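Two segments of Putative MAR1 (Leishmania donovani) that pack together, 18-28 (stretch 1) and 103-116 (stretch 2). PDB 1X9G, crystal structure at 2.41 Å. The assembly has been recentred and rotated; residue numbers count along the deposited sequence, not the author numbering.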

ATOM      1  N   LYS A  18      -2.090 -18.535 -24.830  1.00 72.98           N
ATOM      2  CA  LYS A  18      -3.493 -18.171 -24.598  1.00 74.48           C
ATOM      3  C   LYS A  18      -3.690 -16.678 -24.970  1.00 74.31           C
ATOM      4  O   LYS A  18      -3.290 -15.776 -24.221  1.00 75.19           O
ATOM      5  N   GLY A  19      -4.257 -16.421 -26.150  1.00 73.85           N
ATOM      6  CA  GLY A  19      -4.538 -15.054 -26.611  1.00 72.55           C
ATOM      7  C   GLY A  19      -3.353 -14.333 -27.224  1.00 71.83           C
ATOM      8  O   GLY A  19      -2.469 -14.973 -27.791  1.00 72.38           O
ATOM      9  N   LYS A  20      -3.362 -13.002 -27.148  1.00 70.46           N
ATOM     10  CA  LYS A  20      -2.286 -12.159 -27.670  1.00 69.82           C
ATOM     11  C   LYS A  20      -1.866 -11.136 -26.621  1.00 68.83           C
ATOM     12  O   LYS A  20      -2.681 -10.687 -25.818  1.00 68.85           O
ATOM     13  N   THR A  21      -0.595 -10.752 -26.670  1.00 67.52           N
ATOM     14  CA  THR A  21       0.010  -9.772 -25.793  1.00 66.17           C
ATOM     15  C   THR A  21       0.767  -8.746 -26.618  1.00 65.59           C
ATOM     16  O   THR A  21       1.608  -9.116 -27.432  1.00 65.24           O
ATOM     17  N   ALA A  22       0.488  -7.463 -26.406  1.00 64.61           N
ATOM     18  CA  ALA A  22       1.349  -6.404 -26.958  1.00 63.54           C
ATOM     19  C   ALA A  22       2.394  -5.975 -25.932  1.00 63.20           C
ATOM     20  O   ALA A  22       2.067  -5.678 -24.760  1.00 63.04           O
ATOM     21  N   PHE A  23       3.651  -6.003 -26.373  1.00 62.03           N
ATOM     22  CA  PHE A  23       4.723  -5.275 -25.741  1.00 61.11           C
ATOM     23  C   PHE A  23       4.708  -3.834 -26.247  1.00 60.96           C
ATOM     24  O   PHE A  23       4.730  -3.567 -27.445  1.00 60.78           O
ATOM     25  N   LEU A  24       4.620  -2.900 -25.308  1.00 60.69           N
ATOM     26  CA  LEU A  24       4.467  -1.497 -25.638  1.00 60.09           C
ATOM     27  C   LEU A  24       5.634  -0.736 -25.073  1.00 59.96           C
ATOM     28  O   LEU A  24       5.756  -0.611 -23.852  1.00 60.99           O
ATOM     29  N   CYS A  25       6.489  -0.234 -25.965  1.00 59.68           N
ATOM     30  CA  CYS A  25       7.744   0.370 -25.571  1.00 59.24           C
ATOM     31  C   CYS A  25       7.602   1.886 -25.628  1.00 58.80           C
ATOM     32  O   CYS A  25       7.591   2.488 -26.719  1.00 58.25           O
ATOM     33  N   VAL A  26       7.466   2.511 -24.455  1.00 58.37           N
ATOM     34  CA  VAL A  26       6.949   3.880 -24.461  1.00 58.16           C
ATOM     35  C   VAL A  26       7.969   5.006 -24.266  1.00 58.15           C
ATOM     36  O   VAL A  26       8.605   5.071 -23.245  1.00 57.89           O
ATOM     37  N   ASP A  27       8.137   5.829 -25.319  1.00 57.83           N
ATOM     38  CA  ASP A  27       8.927   7.087 -25.306  1.00 57.38           C
ATOM     39  C   ASP A  27      10.402   7.040 -24.847  1.00 56.98           C
ATOM     40  O   ASP A  27      10.945   8.022 -24.346  1.00 55.50           O
ATOM     41  N   LEU A  28      11.076   5.921 -25.072  1.00 58.14           N
ATOM     42  CA  LEU A  28      12.496   5.828 -24.732  1.00 59.42           C
ATOM     43  C   LEU A  28      13.428   6.603 -25.733  1.00 61.31           C
ATOM     44  O   LEU A  28      14.168   6.033 -26.533  1.00 62.23           O
ATOM     45  N   LEU A 103      -4.435  -1.677 -33.686  1.00 73.92           N
ATOM     46  CA  LEU A 103      -3.347  -2.629 -33.495  1.00 73.14           C
ATOM     47  C   LEU A 103      -3.503  -3.418 -32.172  1.00 73.17           C
ATOM     48  O   LEU A 103      -2.683  -4.286 -31.846  1.00 73.04           O
ATOM     49  N   LEU A 104      -4.593  -3.134 -31.454  1.00 72.71           N
ATOM     50  CA  LEU A 104      -4.979  -3.814 -30.206  1.00 72.69           C
ATOM     51  C   LEU A 104      -6.387  -4.398 -30.309  1.00 72.74           C
ATOM     52  O   LEU A 104      -6.948  -4.860 -29.314  1.00 72.57           O
ATOM     53  N   GLU A 105      -6.973  -4.336 -31.498  1.00 73.24           N
ATOM     54  CA  GLU A 105      -8.328  -4.848 -31.690  1.00 73.99           C
ATOM     55  C   GLU A 105      -8.466  -6.309 -31.290  1.00 73.30           C
ATOM     56  O   GLU A 105      -9.546  -6.713 -30.863  1.00 73.55           O
ATOM     57  N   ASP A 106      -7.379  -7.080 -31.387  1.00 72.61           N
ATOM     58  CA  ASP A 106      -7.399  -8.521 -31.032  1.00 72.07           C
ATOM     59  C   ASP A 106      -6.397  -8.930 -29.943  1.00 71.03           C
ATOM     60  O   ASP A 106      -5.984 -10.110 -29.886  1.00 70.68           O
ATOM     61  N   VAL A 107      -5.983  -7.962 -29.114  1.00 69.60           N
ATOM     62  CA  VAL A 107      -4.932  -8.178 -28.110  1.00 67.78           C
ATOM     63  C   VAL A 107      -5.610  -8.200 -26.761  1.00 66.86           C
ATOM     64  O   VAL A 107      -6.481  -7.372 -26.506  1.00 66.79           O
ATOM     65  N   ASP A 108      -5.251  -9.172 -25.918  1.00 65.69           N
ATOM     66  CA  ASP A 108      -5.866  -9.311 -24.581  1.00 64.44           C
ATOM     67  C   ASP A 108      -5.087  -8.639 -23.453  1.00 63.27           C
ATOM     68  O   ASP A 108      -5.691  -8.142 -22.477  1.00 62.90           O
ATOM     69  N   ASN A 109      -3.754  -8.647 -23.595  1.00 61.08           N
ATOM     70  CA  ASN A 109      -2.824  -8.212 -22.563  1.00 59.30           C
ATOM     71  C   ASN A 109      -1.816  -7.207 -23.083  1.00 58.09           C
ATOM     72  O   ASN A 109      -1.297  -7.376 -24.170  1.00 59.54           O
ATOM     73  N   ALA A 110      -1.517  -6.188 -22.301  1.00 55.68           N
ATOM     74  CA  ALA A 110      -0.489  -5.247 -22.646  1.00 54.66           C
ATOM     75  C   ALA A 110       0.532  -5.226 -21.537  1.00 53.94           C
ATOM     76  O   ALA A 110       0.178  -5.092 -20.373  1.00 55.08           O
ATOM     77  N   VAL A 111       1.789  -5.382 -21.915  1.00 52.98           N
ATOM     78  CA  VAL A 111       2.944  -5.258 -21.066  1.00 51.14           C
ATOM     79  C   VAL A 111       3.550  -3.900 -21.420  1.00 52.10           C
ATOM     80  O   VAL A 111       4.061  -3.689 -22.545  1.00 53.23           O
ATOM     81  N   VAL A 112       3.500  -2.968 -20.468  1.00 52.34           N
ATOM     82  CA  VAL A 112       3.792  -1.562 -20.725  1.00 51.64           C
ATOM     83  C   VAL A 112       5.061  -1.172 -20.012  1.00 52.07           C
ATOM     84  O   VAL A 112       5.219  -1.463 -18.847  1.00 53.39           O
ATOM     85  N   PHE A 113       6.005  -0.569 -20.718  1.00 52.65           N
ATOM     86  CA  PHE A 113       7.274  -0.263 -20.094  1.00 53.17           C
ATOM     87  C   PHE A 113       7.821   1.000 -20.722  1.00 53.15           C
ATOM     88  O   PHE A 113       7.384   1.337 -21.777  1.00 54.24           O
ATOM     89  N   GLY A 114       8.744   1.687 -20.056  1.00 52.92           N
ATOM     90  CA  GLY A 114       9.267   2.978 -20.491  1.00 52.90           C
ATOM     91  C   GLY A 114       9.131   4.161 -19.521  1.00 53.09           C
ATOM     92  O   GLY A 114       9.073   3.987 -18.316  1.00 52.69           O
ATOM     93  N   ILE A 115       9.004   5.355 -20.094  1.00 53.21           N
ATOM     94  CA  ILE A 115       9.139   6.600 -19.432  1.00 54.10           C
ATOM     95  C   ILE A 115       8.027   7.531 -19.973  1.00 54.55           C
ATOM     96  O   ILE A 115       7.661   7.381 -21.101  1.00 53.65           O
ATOM     97  N   GLU A 116       7.410   8.423 -19.167  1.00 55.22           N
ATOM     98  CA  GLU A 116       7.610   8.565 -17.715  1.00 54.25           C
ATOM     99  C   GLU A 116       6.447   7.997 -16.934  1.00 53.96           C
ATOM    100  O   GLU A 116       5.285   8.201 -17.312  1.00 53.80           O
TER

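The contact is a parallel pairing of two neighbouring β-strands, 21-26 and one beginning at 109, held by a backbone hydrogen-bond ladder and padded by apolar side chains on both faces of the sheet. The strand axes approach to 4.6 Å at 18°, and 952 Å² is buried in all. The ladder alternates as parallel strands require: Ala22 N donates to Asn109 O (2.9 Å), Val111 N to Ala22 O (2.9 Å), Leu24 N to Val111 O (2.9 Å), Phe113 N to Leu24 O (3.1 Å) and Val26 N to Phe113 O (2.9 Å).

With this in-register pairing, side chains of bridged residues share a face. On one lie Thr21, Phe23, Cys25, Asn109, Val111 and Phe113. Phe23 (chi1 m) meets Val111 (t) near its ring plane, CD2 to CB 3.6 Å, while Thr21 CG2 reaches Val111 CG2 at 3.7 Å. The CA-to-CB bond of Phe113 points to this same face, but with chi1 p the end of its side chain comes nearer the first strand: Cys25 CA sits over its face, 4.0 Å from the ring centroid and 28° off the normal, and Phe23 CB lies at its edge, 3.9 Å from CE2.

The other face carries Ala22, Leu24, Ala110 and Val112. Ala22 CB touches Leu104 CD2 (3.8 Å) and Val107 CG1 (3.9 Å), so the loop before the second strand covers this small residue. Val26, its chi1 of 15° between wells, brings CG1 to 3.9 Å from Val112 CG1.

Polar side chains gather at the start. Asp108 OD1 accepts a weak hydrogen bond from Lys20 N (3.4 Å); Lys20 NZ stays 4.3 Å from Asp106 OD2, beyond a salt bridge. At the far end, Gly114 leaves room for the backbone: an ideal CB would lie 2.2 Å from Val26 O, a clash.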

ATOM      1  CB  LYS A  18      -3.867 -18.472 -23.137  1.00 75.17           C
ATOM      2  CG  LYS A  18      -5.364 -18.277 -22.764  1.00 77.09           C
ATOM      3  CD  LYS A  18      -5.662 -18.524 -21.247  1.00 76.81           C
ATOM      4  CE  LYS A  18      -6.888 -17.696 -20.718  1.00 79.98           C
ATOM      5  NZ  LYS A  18      -6.660 -16.189 -20.455  1.00 78.62           N
ATOM      6  CB  LYS A  20      -2.701 -11.394 -28.945  1.00 69.91           C
ATOM      7  CG  LYS A  20      -3.337 -12.217 -30.054  1.00 70.58           C
ATOM      8  CD  LYS A  20      -3.290 -11.481 -31.390  1.00 71.20           C
ATOM      9  CE  LYS A  20      -3.282 -12.452 -32.624  1.00 73.64           C
ATOM     10  NZ  LYS A  20      -1.920 -12.630 -33.281  1.00 74.29           N
ATOM     11  CB  THR A  21       1.069 -10.440 -24.892  1.00 66.50           C
ATOM     12  OG1 THR A  21       0.428 -11.334 -23.977  1.00 65.00           O
ATOM     13  CG2 THR A  21       1.887  -9.365 -24.121  1.00 66.61           C
ATOM     14  CB  ALA A  22       0.529  -5.177 -27.468  1.00 62.53           C
ATOM     15  CB  PHE A  23       6.068  -5.961 -25.982  1.00 61.10           C
ATOM     16  CG  PHE A  23       6.099  -7.417 -25.537  1.00 61.56           C
ATOM     17  CD1 PHE A  23       6.515  -8.412 -26.403  1.00 62.36           C
ATOM     18  CD2 PHE A  23       5.707  -7.783 -24.243  1.00 61.62           C
ATOM     19  CE1 PHE A  23       6.545  -9.774 -25.995  1.00 64.23           C
ATOM     20  CE2 PHE A  23       5.734  -9.131 -23.829  1.00 64.48           C
ATOM     21  CZ  PHE A  23       6.158 -10.134 -24.721  1.00 63.45           C
ATOM     22  CB  LEU A  24       3.159  -0.991 -25.066  1.00 59.80           C
ATOM     23  CG  LEU A  24       2.708   0.393 -25.443  1.00 59.85           C
ATOM     24  CD1 LEU A  24       3.097   0.691 -26.905  1.00 58.67           C
ATOM     25  CD2 LEU A  24       1.174   0.553 -25.165  1.00 59.66           C
ATOM     26  CB  CYS A  25       8.872  -0.118 -26.469  1.00 59.14           C
ATOM     27  SG  CYS A  25      10.425   0.746 -26.142  1.00 60.84           S
ATOM     28  CB  VAL A  26       5.549   4.067 -23.729  1.00 57.87           C
ATOM     29  CG1 VAL A  26       5.190   2.923 -22.874  1.00 57.66           C
ATOM     30  CG2 VAL A  26       5.403   5.420 -23.030  1.00 56.61           C
ATOM     31  CB  ASP A  27       8.158   8.195 -24.583  1.00 57.23           C
ATOM     32  CG  ASP A  27       6.774   8.428 -25.167  1.00 59.19           C
ATOM     33  OD1 ASP A  27       6.017   9.231 -24.544  1.00 63.34           O
ATOM     34  OD2 ASP A  27       6.434   7.846 -26.234  1.00 55.08           O
ATOM     35  CB  LEU A  28      12.875   4.349 -24.527  1.00 58.26           C
ATOM     36  CG  LEU A  28      12.243   3.648 -23.305  1.00 57.26           C
ATOM     37  CD1 LEU A  28      12.511   2.152 -23.293  1.00 53.68           C
ATOM     38  CD2 LEU A  28      12.628   4.282 -21.932  1.00 51.66           C
ATOM     39  CB  LEU A 103      -2.029  -1.862 -33.574  1.00 73.03           C
ATOM     40  CG  LEU A 103      -0.648  -2.407 -33.934  1.00 73.29           C
ATOM     41  CD1 LEU A 103      -0.577  -3.152 -35.306  1.00 73.98           C
ATOM     42  CD2 LEU A 103       0.288  -1.232 -33.918  1.00 72.40           C
ATOM     43  CB  LEU A 104      -4.973  -2.821 -29.022  1.00 71.71           C
ATOM     44  CG  LEU A 104      -3.658  -2.227 -28.543  1.00 70.85           C
ATOM     45  CD1 LEU A 104      -3.895  -1.144 -27.442  1.00 71.92           C
ATOM     46  CD2 LEU A 104      -2.663  -3.283 -28.098  1.00 67.98           C
ATOM     47  CB  GLU A 105      -8.834  -4.627 -33.118  1.00 74.03           C
ATOM     48  CG  GLU A 105      -9.744  -3.390 -33.311  1.00 75.33           C
ATOM     49  CD  GLU A 105     -10.042  -3.090 -34.807  1.00 76.19           C
ATOM     50  OE1 GLU A 105     -10.495  -4.003 -35.547  1.00 76.30           O
ATOM     51  OE2 GLU A 105      -9.818  -1.930 -35.242  1.00 79.80           O
ATOM     52  CB  ASP A 106      -7.118  -9.371 -32.281  1.00 72.66           C
ATOM     53  CG  ASP A 106      -5.711  -9.147 -32.829  1.00 74.22           C
ATOM     54  OD1 ASP A 106      -5.035  -8.187 -32.387  1.00 74.79           O
ATOM     55  OD2 ASP A 106      -5.281  -9.928 -33.705  1.00 77.79           O
ATOM     56  CB  VAL A 107      -3.750  -7.119 -28.228  1.00 68.28           C
ATOM     57  CG1 VAL A 107      -2.852  -7.073 -26.962  1.00 67.32           C
ATOM     58  CG2 VAL A 107      -2.857  -7.428 -29.453  1.00 66.91           C
ATOM     59  CB  ASP A 108      -6.052 -10.778 -24.263  1.00 64.86           C
ATOM     60  CG  ASP A 108      -6.958 -11.446 -25.255  1.00 66.88           C
ATOM     61  OD1 ASP A 108      -6.465 -12.052 -26.234  1.00 67.80           O
ATOM     62  OD2 ASP A 108      -8.178 -11.307 -25.080  1.00 69.29           O
ATOM     63  CB  ASN A 109      -2.036  -9.398 -22.026  1.00 59.13           C
ATOM     64  CG  ASN A 109      -2.888 -10.608 -21.826  1.00 60.01           C
ATOM     65  OD1 ASN A 109      -2.957 -11.456 -22.694  1.00 61.78           O
ATOM     66  ND2 ASN A 109      -3.560 -10.691 -20.694  1.00 61.83           N
ATOM     67  CB  ALA A 110      -1.077  -3.879 -22.848  1.00 53.41           C
ATOM     68  CB  VAL A 111       3.951  -6.381 -21.380  1.00 51.06           C
ATOM     69  CG1 VAL A 111       5.273  -6.206 -20.620  1.00 48.38           C
ATOM     70  CG2 VAL A 111       3.343  -7.767 -21.176  1.00 48.81           C
ATOM     71  CB  VAL A 112       2.623  -0.679 -20.306  1.00 51.06           C
ATOM     72  CG1 VAL A 112       2.915   0.774 -20.602  1.00 50.12           C
ATOM     73  CG2 VAL A 112       1.400  -1.061 -21.060  1.00 51.90           C
ATOM     74  CB  PHE A 113       8.230  -1.454 -20.217  1.00 52.95           C
ATOM     75  CG  PHE A 113       8.353  -1.988 -21.591  1.00 53.66           C
ATOM     76  CD1 PHE A 113       9.444  -1.624 -22.401  1.00 55.81           C
ATOM     77  CD2 PHE A 113       7.415  -2.884 -22.093  1.00 54.21           C
ATOM     78  CE1 PHE A 113       9.562  -2.110 -23.721  1.00 52.00           C
ATOM     79  CE2 PHE A 113       7.536  -3.387 -23.400  1.00 54.72           C
ATOM     80  CZ  PHE A 113       8.615  -2.983 -24.213  1.00 51.52           C
ATOM     81  CB  ILE A 115      10.539   7.139 -19.687  1.00 55.21           C
ATOM     82  CG1 ILE A 115      10.987   7.942 -18.469  1.00 60.03           C
ATOM     83  CG2 ILE A 115      10.684   7.993 -21.040  1.00 52.55           C
ATOM     84  CD1 ILE A 115      12.030   7.221 -17.657  1.00 65.90           C
ATOM     85  CB  GLU A 116       7.761  10.038 -17.352  1.00 54.23           C
ATOM     86  CG  GLU A 116       8.825  10.783 -18.131  1.00 55.94           C
ATOM     87  CD  GLU A 116       9.477  11.921 -17.344  1.00 59.21           C
ATOM     88  OE1 GLU A 116       9.788  12.943 -17.994  1.00 61.71           O
ATOM     89  OE2 GLU A 116       9.682  11.818 -16.099  1.00 56.76           O
TER